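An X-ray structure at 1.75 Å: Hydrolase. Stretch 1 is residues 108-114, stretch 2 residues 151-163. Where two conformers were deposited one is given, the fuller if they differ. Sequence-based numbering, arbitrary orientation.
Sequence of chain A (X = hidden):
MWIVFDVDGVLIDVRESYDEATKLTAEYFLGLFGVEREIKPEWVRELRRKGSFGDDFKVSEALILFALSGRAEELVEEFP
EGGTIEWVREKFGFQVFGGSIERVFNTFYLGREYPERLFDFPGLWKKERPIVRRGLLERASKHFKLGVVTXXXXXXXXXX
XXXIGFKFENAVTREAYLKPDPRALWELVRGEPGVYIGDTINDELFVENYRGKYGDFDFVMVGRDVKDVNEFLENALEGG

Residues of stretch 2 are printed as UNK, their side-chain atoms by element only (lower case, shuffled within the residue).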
ATOM      1  N   PHE A 108       1.948   5.657 -15.143  1.00 26.54           N
ATOM      2  CA  PHE A 108       1.211   6.695 -14.396  1.00 26.37           C
ATOM      3  C   PHE A 108       1.769   6.840 -12.948  1.00 29.01           C
ATOM      4  O   PHE A 108       1.933   7.956 -12.462  1.00 25.39           O
ATOM      5  CB  PHE A 108      -0.287   6.398 -14.326  1.00 24.40           C
ATOM      6  CG  PHE A 108      -1.040   6.732 -15.566  1.00 24.34           C
ATOM      7  CD1 PHE A 108      -0.969   8.009 -16.126  1.00 24.72           C
ATOM      8  CD2 PHE A 108      -1.882   5.792 -16.175  1.00 23.30           C
ATOM      9  CE1 PHE A 108      -1.697   8.309 -17.285  1.00 24.74           C
ATOM     10  CE2 PHE A 108      -2.590   6.090 -17.322  1.00 22.79           C
ATOM     11  CZ  PHE A 108      -2.524   7.347 -17.861  1.00 23.94           C
ATOM     12  N   TYR A 109       2.100   5.719 -12.294  1.00 25.83           N
ATOM     13  CA  TYR A 109       2.480   5.765 -10.879  1.00 25.25           C
ATOM     14  C   TYR A 109       3.964   6.168 -10.750  1.00 24.52           C
ATOM     15  O   TYR A 109       4.283   7.063  -9.958  1.00 22.55           O
ATOM     16  CB  TYR A 109       2.185   4.426 -10.135  1.00 24.72           C
ATOM     17  CG  TYR A 109       2.601   4.510  -8.675  1.00 24.81           C
ATOM     18  CD1 TYR A 109       1.864   5.255  -7.763  1.00 26.46           C
ATOM     19  CD2 TYR A 109       3.791   3.903  -8.236  1.00 25.91           C
ATOM     20  CE1 TYR A 109       2.252   5.388  -6.431  1.00 26.40           C
ATOM     21  CE2 TYR A 109       4.191   4.014  -6.917  1.00 27.11           C
ATOM     22  CZ  TYR A 109       3.441   4.735  -6.023  1.00 28.04           C
ATOM     23  OH  TYR A 109       3.909   4.846  -4.744  1.00 28.89           O
ATOM     24  N   LEU A 110       4.849   5.488 -11.512  1.00 22.43           N
ATOM     25  CA  LEU A 110       6.257   5.714 -11.470  1.00 23.37           C
ATOM     26  C   LEU A 110       6.780   6.824 -12.409  1.00 25.58           C
ATOM     27  O   LEU A 110       7.793   7.426 -12.092  1.00 22.73           O
ATOM     28  CB  LEU A 110       7.032   4.421 -11.746  1.00 22.31           C
ATOM     29  CG  LEU A 110       6.825   3.280 -10.754  1.00 25.34           C
ATOM     30  CD1 LEU A 110       7.664   2.110 -11.233  1.00 27.36           C
ATOM     31  CD2 LEU A 110       7.277   3.670  -9.352  1.00 25.24           C
ATOM     32  N   GLY A 111       6.128   7.063 -13.547  1.00 24.70           N
ATOM     33  CA  GLY A 111       6.563   8.095 -14.474  1.00 28.25           C
ATOM     34  C   GLY A 111       7.958   7.833 -14.948  1.00 27.44           C
ATOM     35  O   GLY A 111       8.291   6.689 -15.282  1.00 26.97           O
ATOM     36  N   ARG A 112       8.828   8.838 -14.794  1.00 26.25           N
ATOM     37  CA  ARG A 112      10.194   8.713 -15.281  1.00 27.16           C
ATOM     38  C   ARG A 112      11.032   7.721 -14.503  1.00 24.10           C
ATOM     39  O   ARG A 112      12.099   7.314 -15.013  1.00 27.56           O
ATOM     40  CB  ARG A 112      10.906  10.051 -15.349  1.00 28.48           C
ATOM     41  CG  ARG A 112      10.209  11.026 -16.283  1.00 30.31           C
ATOM     42  CD  ARG A 112      10.901  12.356 -16.181  1.00 30.20           C
ATOM     43  NE  ARG A 112      10.529  13.239 -17.277  1.00 31.00           N
ATOM     44  CZ  ARG A 112      10.893  14.508 -17.375  1.00 30.32           C
ATOM     45  NH1 ARG A 112      11.592  15.051 -16.417  1.00 34.28           N
ATOM     46  NH2 ARG A 112      10.518  15.226 -18.407  1.00 31.00           N
ATOM     47  N   GLU A 113      10.575   7.323 -13.309  0.50 24.02           N
ATOM     48  CA  GLU A 113      11.261   6.272 -12.537  0.50 23.62           C
ATOM     49  C   GLU A 113      11.099   4.895 -13.174  0.50 25.32           C
ATOM     50  O   GLU A 113      11.778   3.936 -12.762  0.50 24.36           O
ATOM     51  CB  GLU A 113      10.766   6.212 -11.090  0.50 23.89           C
ATOM     52  CG  GLU A 113      11.026   7.459 -10.219  0.50 23.18           C
ATOM     53  CD  GLU A 113      12.487   7.777  -9.977  0.50 23.53           C
ATOM     54  OE1 GLU A 113      13.329   6.823  -9.773  0.50 24.97           O
ATOM     55  OE2 GLU A 113      12.813   8.983  -9.967  0.50 20.43           O
ATOM     56  N   TYR A 114      10.205   4.783 -14.159  1.00 25.86           N
ATOM     57  CA  TYR A 114       9.888   3.487 -14.826  1.00 27.66           C
ATOM     58  C   TYR A 114      10.604   3.439 -16.172  1.00 26.85           C
ATOM     59  O   TYR A 114      10.273   4.168 -17.105  1.00 24.79           O
ATOM     60  CB  TYR A 114       8.405   3.330 -15.000  1.00 28.13           C
ATOM     61  CG  TYR A 114       7.903   2.023 -15.629  1.00 28.80           C
ATOM     62  CD1 TYR A 114       8.407   0.778 -15.222  1.00 32.43           C
ATOM     63  CD2 TYR A 114       6.875   2.042 -16.566  1.00 34.08           C
ATOM     64  CE1 TYR A 114       7.921  -0.405 -15.767  1.00 36.04           C
ATOM     65  CE2 TYR A 114       6.383   0.873 -17.122  1.00 33.62           C
ATOM     66  CZ  TYR A 114       6.912  -0.344 -16.709  1.00 37.06           C
ATOM     67  OH  TYR A 114       6.417  -1.488 -17.217  1.00 40.32           O
ATOM     68  N   UNK A 151       4.259  -3.592   2.564  1.00 26.19           N
ATOM     69  CA  UNK A 151       3.857  -4.218   1.307  1.00 28.50           C
ATOM     70  C   UNK A 151       4.567  -3.636   0.087  1.00 27.51           C
ATOM     71  O   UNK A 151       4.464  -4.206  -1.008  1.00 25.85           O
ATOM     72  N   UNK A 152       5.301  -2.538   0.277  1.00 23.81           N
ATOM     73  CA  UNK A 152       6.101  -1.955  -0.796  1.00 24.76           C
ATOM     74  C   UNK A 152       7.196  -2.949  -1.249  1.00 27.09           C
ATOM     75  O   UNK A 152       7.707  -3.700  -0.452  1.00 25.77           O
ATOM     76  c   UNK A 152       6.458   1.870   0.219  1.00 23.19           C
ATOM     77  n   UNK A 152       5.514   3.008   0.183  1.00 21.93           N
ATOM     78  c   UNK A 152       6.727  -0.615  -0.343  1.00 23.66           C
ATOM     79  n   UNK A 152       6.606   4.153  -1.516  1.00 24.04           N
ATOM     80  c   UNK A 152       5.579   4.024  -0.638  1.00 22.69           C
ATOM     81  c   UNK A 152       5.788   0.607  -0.393  1.00 23.88           C
ATOM     82  n   UNK A 152       4.574   4.941  -0.572  1.00 25.83           N
ATOM     83  N   UNK A 153       7.543  -2.893  -2.547  1.00 28.68           N
ATOM     84  CA  UNK A 153       8.735  -3.545  -3.089  1.00 31.83           C
ATOM     85  C   UNK A 153       9.941  -2.759  -2.669  1.00 31.61           C
ATOM     86  O   UNK A 153       9.790  -1.621  -2.259  1.00 29.51           O
ATOM     87  o   UNK A 153       8.692  -2.231  -5.135  1.00 30.75           O
ATOM     88  c   UNK A 153       8.683  -3.549  -4.637  1.00 31.14           C
ATOM     89  N   UNK A 154      11.129  -3.372  -2.773  1.00 30.45           N
ATOM     90  CA  UNK A 154      12.392  -2.689  -2.614  1.00 34.12           C
ATOM     91  C   UNK A 154      12.487  -1.350  -3.382  1.00 30.59           C
ATOM     92  O   UNK A 154      12.920  -0.352  -2.826  1.00 28.19           O
ATOM     93  c   UNK A 154      13.531  -3.602  -2.995  1.00 33.66           C
ATOM     94  N   UNK A 155      12.073  -1.323  -4.634  1.00 32.01           N
ATOM     95  CA  UNK A 155      12.121  -0.097  -5.407  1.00 34.39           C
ATOM     96  C   UNK A 155      11.207   0.931  -4.788  1.00 29.79           C
ATOM     97  O   UNK A 155      11.564   2.094  -4.670  1.00 30.44           O
ATOM     98  c   UNK A 155      10.435   1.578  -7.946  1.00 45.33           C
ATOM     99  c   UNK A 155      12.085   0.226  -9.229  1.00 52.73           C
ATOM    100  c   UNK A 155      11.646  -0.367  -6.840  1.00 39.30           C
ATOM    101  c   UNK A 155      11.720   0.779  -7.846  1.00 46.55           C
ATOM    102  N   UNK A 156       9.999   0.511  -4.434  1.00 28.88           N
ATOM    103  CA  UNK A 156       9.015   1.426  -3.825  1.00 28.26           C
ATOM    104  C   UNK A 156       9.465   1.904  -2.433  1.00 27.24           C
ATOM    105  O   UNK A 156       9.068   2.989  -1.975  1.00 25.14           O
ATOM    106  c   UNK A 156       7.660   0.741  -3.721  1.00 30.80           C
ATOM    107  o   UNK A 156       4.877   0.004  -5.812  1.00 45.97           O
ATOM    108  c   UNK A 156       6.940   0.675  -5.054  1.00 31.71           C
ATOM    109  c   UNK A 156       5.749  -0.233  -4.980  1.00 37.88           C
ATOM    110  o   UNK A 156       5.639  -1.092  -4.049  1.00 33.64           O
ATOM    111  N   UNK A 157      10.254   1.065  -1.760  1.00 23.79           N
ATOM    112  CA  UNK A 157      10.809   1.402  -0.482  1.00 28.18           C
ATOM    113  C   UNK A 157      11.933   2.488  -0.625  1.00 30.78           C
ATOM    114  O   UNK A 157      12.010   3.426   0.191  1.00 29.44           O
ATOM    115  c   UNK A 157      11.320   0.123   0.223  1.00 27.91           C
ATOM    116  c   UNK A 157      11.397   1.971   3.820  1.00 27.80           C
ATOM    117  c   UNK A 157      11.630   0.292   1.693  1.00 29.37           C
ATOM    118  s   UNK A 157      10.329   1.104   2.741  1.00 26.62           S
ATOM    119  N   UNK A 158      12.767   2.364  -1.659  1.00 29.70           N
ATOM    120  CA  UNK A 158      13.715   3.424  -1.995  0.50 28.31           C
ATOM    121  C   UNK A 158      12.982   4.752  -2.236  1.00 26.80           C
ATOM    122  O   UNK A 158      13.433   5.795  -1.749  1.00 25.65           O
ATOM    123  c   UNK A 158      15.818   3.901  -3.376  0.50 29.01           C
ATOM    124  o   UNK A 158      14.795   5.092  -5.149  0.50 28.69           O
ATOM    125  c   UNK A 158      14.560   3.054  -3.212  0.50 28.66           C
ATOM    126  o   UNK A 158      16.182   6.217  -3.841  0.50 29.82           O
ATOM    127  c   UNK A 158      15.580   5.161  -4.174  0.50 29.49           C
ATOM    128  N   UNK A 159      11.880   4.713  -2.975  1.00 22.87           N
ATOM    129  CA  UNK A 159      11.034   5.925  -3.162  1.00 25.69           C
ATOM    130  C   UNK A 159      10.515   6.505  -1.828  1.00 26.17           C
ATOM    131  O   UNK A 159      10.529   7.731  -1.620  1.00 25.85           O
ATOM    132  c   UNK A 159       8.832   4.867  -6.255  1.00 32.97           C
ATOM    133  c   UNK A 159       9.827   5.665  -4.094  1.00 28.38           C
ATOM    134  c   UNK A 159      10.133   5.140  -5.516  1.00 29.17           C
ATOM    135  c   UNK A 159      11.017   6.119  -6.254  1.00 29.42           C
ATOM    136  N   UNK A 160      10.029   5.627  -0.944  1.00 25.24           N
ATOM    137  CA  UNK A 160       9.594   6.050   0.369  1.00 25.19           C
ATOM    138  C   UNK A 160      10.710   6.756   1.159  1.00 25.20           C
ATOM    139  O   UNK A 160      10.457   7.777   1.769  1.00 22.68           O
ATOM    140  c   UNK A 160       9.079   4.874   1.150  1.00 24.18           C
ATOM    141  N   UNK A 161      11.913   6.168   1.156  1.00 22.31           N
ATOM    142  CA  UNK A 161      13.061   6.828   1.729  1.00 23.53           C
ATOM    143  C   UNK A 161      13.372   8.223   1.170  1.00 23.78           C
ATOM    144  O   UNK A 161      13.795   9.102   1.907  1.00 23.85           O
ATOM    145  o   UNK A 161      15.552   2.981   3.116  1.00 34.60           O
ATOM    146  c   UNK A 161      15.251   3.728   2.181  1.00 31.03           C
ATOM    147  c   UNK A 161      14.148   4.731   2.431  1.00 25.78           C
ATOM    148  o   UNK A 161      15.827   3.706   1.071  1.00 35.25           O
ATOM    149  c   UNK A 161      14.293   5.962   1.602  1.00 23.59           C
ATOM    150  N   UNK A 162      13.102   8.455  -0.112  1.00 23.78           N
ATOM    151  CA  UNK A 162      13.188   9.792  -0.687  1.00 25.11           C
ATOM    152  C   UNK A 162      12.143  10.721  -0.135  1.00 25.34           C
ATOM    153  O   UNK A 162      12.435  11.875   0.211  1.00 29.30           O
ATOM    154  c   UNK A 162      14.015   9.147  -4.370  1.00 33.41           C
ATOM    155  c   UNK A 162      14.304   7.901  -6.441  1.00 32.96           C
ATOM    156  n   UNK A 162      14.788   6.895  -7.060  1.00 36.33           N
ATOM    157  c   UNK A 162      14.219   8.981  -2.872  1.00 29.23           C
ATOM    158  c   UNK A 162      13.059   9.751  -2.207  1.00 26.07           C
ATOM    159  n   UNK A 162      14.565   8.057  -5.139  1.00 33.83           N
ATOM    160  n   UNK A 162      13.618   8.798  -7.124  1.00 35.35           N
ATOM    161  N   UNK A 163      10.936  10.224  -0.024  1.00 24.29           N
ATOM    162  CA  UNK A 163       9.811  11.061   0.441  1.00 25.09           C
ATOM    163  C   UNK A 163      10.025  11.481   1.904  1.00 26.36           C
ATOM    164  O   UNK A 163       9.764  12.595   2.259  1.00 27.33           O
ATOM    165  c   UNK A 163       7.207   9.046  -1.535  1.00 23.73           C
ATOM    166  c   UNK A 163       8.127  10.157  -1.217  1.00 23.21           C
ATOM    167  c   UNK A 163       7.286  11.032   0.960  1.00 24.36           C
ATOM    168  c   UNK A 163       8.464  10.307   0.275  1.00 25.01           C
TER
HETATM  169  O   HOH W   1       6.176   6.103  -3.473  1.00 28.83           O

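Position 151 carries no side-chain atoms, so it is Gly151; it is out of reach of stretch 1, in the loop before the helix.

Position 152 has four carbons and three nitrogens: three carbons, a nitrogen, then a carbon bearing two more nitrogens. This is a guanidinium, hence Arg152. Its CA-to-CB bond points sideways, yet its end comes nearer to Tyr109, with NH2 4.2 Å from Tyr109 OH. The link that counts is a water, which accepts from Arg152 NH1 at 2.8 Å and donates to Tyr109 OH at 2.9 Å.

Position 153 shows one carbon and one oxygen: Ser153. It touches nothing on stretch 1, but it sits at the N-cap, where its OG accepts from the backbone N of position 156 at 3.1 Å. At 154 a single carbon gives Ala154, exposed and out of reach.

Position 155 has four carbons, forked at the second: Leu155. It points toward stretch 1, and its CD2 lies 4.0 Å from Leu110 CD2.

Position 156 has three carbons, the third carrying two oxygens: Glu156. Its work is mostly local. OE1 accepts from Ser153 N at 3.0 Å, answering the serine cap so that the two residues hold each other at the helix start, while Glu156 O takes a bond from Arg152 NH1 at 2.8 Å. Its CA-to-CB bond points sideways, but its end comes nearer, with Glu156 OE2 4.2 Å from Tyr109 CE2.

Position 157, unbranched with three carbons and a sulfur, is Met157, buried but out of reach of stretch 1. Position 158 again has three carbons ending in two oxygens: Glu158. It makes no contact across.

Position 159 has four carbons forked at the second: Leu159. It points toward stretch 1, with CD1 3.7 Å from Leu110 CD2 and CD2 4.2 Å from Glu113 CG. Position 160, one carbon out of reach of stretch 1, is Ala160. Position 161, three carbons with two terminal oxygens, is Glu161, out of reach.

Position 162 has four carbons and three nitrogens, its last carbon joining all three nitrogens: Arg162. Its NH1 donates to Glu113 OE2 at 3.0 Å and its NH2 to Glu113 OE1 at 3.1 Å, a two-pronged salt bridge made along the edge of the group. Its NE also donates to Glu158 OE2 at 2.8 Å, one turn back. Position 163 has four carbons forked at the first, one arm two carbons long: Ile163, which makes no contact with stretch 1.

The rule is one of spacing. Positions 155, 159 and 162 fall at intervals of four and three, so all three point toward stretch 1. Two leucines pack against Leu110, and the arginine meets Glu113 farther along, where stretch 1 has left its helix at Gly111. Glu158 engages the same guanidinium as Glu113, so one arginine serves two carboxylates. At the other end, Arg152 reaches Tyr109 through water while bonding to the carbonyl of Glu156. The contact is small, 307 Å² in all, and pairs an apolar center with polar links at both ends.

Stretch 2, residues 151-163: GRSALEMELAERI
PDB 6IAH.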